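PDB 4B4H: beta-1,4-exocellulase from Thermobifida fusca, which probably hydrolyses beta-1,4 linkages in cellulose as a cellobiohydrolase of glycoside hydrolase family 6; this chain is the catalytic domain of the longer protein. Local coordinates for residues A[271-275]-A[276-280]. Residues are numbered along the deposited sequence; the frame is centred on the assembly and turned at random.
Sequences QALIA and KGFRS
Leu-273 and Phe-278 meet across a Schellman motif that ends helix 262-276. CD2 of Leu-273 lies 3.8 Å from CE2 of Phe-278, the apolar contact usual between these two positions of the motif. In Phe-278 a chi1 of -79° sets CG opposite the carbonyl carbon, which brings the ring edge against Leu-273. The ring edge faces Leu-273 O in plane, with CD2 of Phe-278 3.3 Å from that oxygen. Two amides grip Leu-273 O from opposite faces of its carbonyl plane. Phe-278 N gives the bond to Leu-273 O that is straighter at the donor, 3.0 Å long with an N-H...O angle of 164°. Gly-277 N bonds to Leu-273 O at 3.1 Å, and weakly to Ile-274 O. Gly-277 has a positive phi (133°), which turns the chain out of the helix. Ile-274 runs along the outgoing chain, and its CD1 comes 3.4 Å from Ser-280 O.

Further out, Phe-222 packs edge-to-face with the Phe-278 ring, and Leu-273 also touches Phe-205 of helix 198-209. Arg-279 forms salt bridges with Asp-217 and with Asp-281, which binds calcium in another structure of this protein; none is bound here. The turn begins the loop that leads from the helix to strand 283-287 of the mostly parallel sheet of the distorted GH6 barrel. One water spans the turn, donating to Ile-274 O and to Phe-278 O, each 3.0 Å from the water oxygen.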
ATOM      1  N   GLN A 271       2.095  18.431   2.646  1.00 12.25           N
ATOM      2  CA  GLN A 271       1.822  19.829   2.990  1.00 12.37           C
ATOM      3  C   GLN A 271       0.441  20.028   3.613  1.00 12.04           C
ATOM      4  O   GLN A 271       0.312  20.694   4.634  1.00 11.48           O
ATOM      5  CB  GLN A 271       2.037  20.757   1.781  1.00 13.70           C
ATOM      6  CG  GLN A 271       3.499  20.986   1.396  1.00 14.75           C
ATOM      7  CD  GLN A 271       4.436  21.090   2.593  1.00 15.50           C
ATOM      8  OE1 GLN A 271       4.171  21.820   3.558  1.00 16.22           O
ATOM      9  NE2 GLN A 271       5.533  20.348   2.541  1.00 15.88           N
ATOM     10  N   ALA A 272      -0.580  19.427   3.004  1.00 11.52           N
ATOM     11  CA  ALA A 272      -1.938  19.474   3.550  1.00 11.16           C
ATOM     12  C   ALA A 272      -1.985  18.951   4.983  1.00 10.90           C
ATOM     13  O   ALA A 272      -2.616  19.556   5.851  1.00 10.78           O
ATOM     14  CB  ALA A 272      -2.901  18.706   2.668  1.00 11.74           C
ATOM     15  N   LEU A 273      -1.275  17.852   5.241  1.00 10.42           N
ATOM     16  CA  LEU A 273      -1.330  17.207   6.551  1.00 10.22           C
ATOM     17  C   LEU A 273      -0.659  18.048   7.615  1.00 10.26           C
ATOM     18  O   LEU A 273      -1.142  18.133   8.740  1.00 10.10           O
ATOM     19  CB  LEU A 273      -0.721  15.806   6.499  1.00  9.93           C
ATOM     20  CG  LEU A 273      -1.537  14.802   5.678  1.00  9.61           C
ATOM     21  CD1 LEU A 273      -0.605  13.739   5.108  1.00  9.77           C
ATOM     22  CD2 LEU A 273      -2.695  14.173   6.457  1.00  9.99           C
ATOM     23  N   ILE A 274       0.459  18.673   7.261  1.00 10.56           N
ATOM     24  CA  ILE A 274       1.148  19.534   8.209  1.00 11.28           C
ATOM     25  C   ILE A 274       0.267  20.731   8.565  1.00 11.62           C
ATOM     26  O   ILE A 274       0.148  21.076   9.741  1.00 11.85           O
ATOM     27  CB  ILE A 274       2.530  19.991   7.695  1.00 11.25           C
ATOM     28  CG1 ILE A 274       3.416  18.773   7.407  1.00 11.44           C
ATOM     29  CG2 ILE A 274       3.203  20.898   8.722  1.00 11.48           C
ATOM     30  CD1 ILE A 274       4.804  19.126   6.911  1.00 11.38           C
ATOM     31  N   ALA A 275      -0.388  21.300   7.553  1.00 12.29           N
ATOM     32  CA  ALA A 275      -1.327  22.413   7.742  1.00 12.50           C
ATOM     33  C   ALA A 275      -2.487  22.038   8.672  1.00 13.07           C
ATOM     34  O   ALA A 275      -2.891  22.828   9.535  1.00 13.17           O
ATOM     35  CB  ALA A 275      -1.832  22.926   6.395  1.00 12.93           C
ATOM     36  N   LYS A 276      -3.005  20.826   8.501  1.00 12.85           N
ATOM     37  CA  LYS A 276      -4.030  20.267   9.383  1.00 13.35           C
ATOM     38  C   LYS A 276      -3.562  20.121  10.837  1.00 13.27           C
ATOM     39  O   LYS A 276      -4.374  20.223  11.775  1.00 13.48           O
ATOM     40  CB  LYS A 276      -4.501  18.919   8.828  1.00 13.24           C
ATOM     41  CG  LYS A 276      -5.691  18.292   9.543  1.00 13.43           C
ATOM     42  CD  LYS A 276      -6.974  19.095   9.380  1.00 13.81           C
ATOM     43  CE  LYS A 276      -8.093  18.474  10.208  1.00 13.93           C
ATOM     44  NZ  LYS A 276      -9.334  19.305  10.296  1.00 14.35           N
ATOM     45  N   GLY A 277      -2.267  19.873  11.033  1.00 13.25           N
ATOM     46  CA  GLY A 277      -1.713  19.794  12.379  1.00 12.79           C
ATOM     47  C   GLY A 277      -0.804  18.621  12.691  1.00 13.00           C
ATOM     48  O   GLY A 277      -0.580  18.313  13.856  1.00 13.35           O
ATOM     49  N   PHE A 278      -0.283  17.971  11.651  1.00 12.93           N
ATOM     50  CA  PHE A 278       0.719  16.920  11.816  1.00 12.77           C
ATOM     51  C   PHE A 278       2.107  17.549  11.968  1.00 13.18           C
ATOM     52  O   PHE A 278       2.303  18.729  11.647  1.00 14.54           O
ATOM     53  CB  PHE A 278       0.681  15.947  10.633  1.00 12.22           C
ATOM     54  CG  PHE A 278      -0.428  14.939  10.720  1.00 12.05           C
ATOM     55  CD1 PHE A 278      -0.234  13.738  11.397  1.00 12.06           C
ATOM     56  CD2 PHE A 278      -1.669  15.185  10.142  1.00 12.07           C
ATOM     57  CE1 PHE A 278      -1.246  12.804  11.498  1.00 12.01           C
ATOM     58  CE2 PHE A 278      -2.696  14.255  10.243  1.00 12.34           C
ATOM     59  CZ  PHE A 278      -2.480  13.061  10.911  1.00 12.30           C
ATOM     60  N   ARG A 279       3.062  16.759  12.457  1.00 13.90           N
ATOM     61  CA  ARG A 279       4.419  17.249  12.719  1.00 14.57           C
ATOM     62  C   ARG A 279       5.103  17.725  11.445  1.00 14.40           C
ATOM     63  O   ARG A 279       4.954  17.098  10.395  1.00 13.76           O
ATOM     64  CB  ARG A 279       5.255  16.151  13.371  1.00 15.46           C
ATOM     65  CG  ARG A 279       4.778  15.733  14.756  1.00 16.62           C
ATOM     66  CD  ARG A 279       5.789  14.786  15.382  1.00 17.86           C
ATOM     67  NE  ARG A 279       7.133  15.356  15.310  1.00 19.14           N
ATOM     68  CZ  ARG A 279       7.793  15.852  16.352  1.00 19.72           C
ATOM     69  NH1 ARG A 279       7.252  15.832  17.563  1.00 20.82           N
ATOM     70  NH2 ARG A 279       9.003  16.363  16.185  1.00 20.77           N
ATOM     71  N   SER A 280       5.867  18.816  11.557  1.00 14.60           N
ATOM     72  CA  SER A 280       6.517  19.466  10.408  1.00 14.37           C
ATOM     73  C   SER A 280       7.519  18.557   9.697  1.00 14.00           C
ATOM     74  O   SER A 280       7.827  18.760   8.518  1.00 13.70           O
ATOM     75  CB  SER A 280       7.224  20.761  10.848  1.00 15.01           C
ATOM     76  OG  SER A 280       8.629  20.555  10.991  1.00 16.76           O
TER
HETATM   77  O   HOH W   1       1.137  21.402  12.522  1.00 27.81           O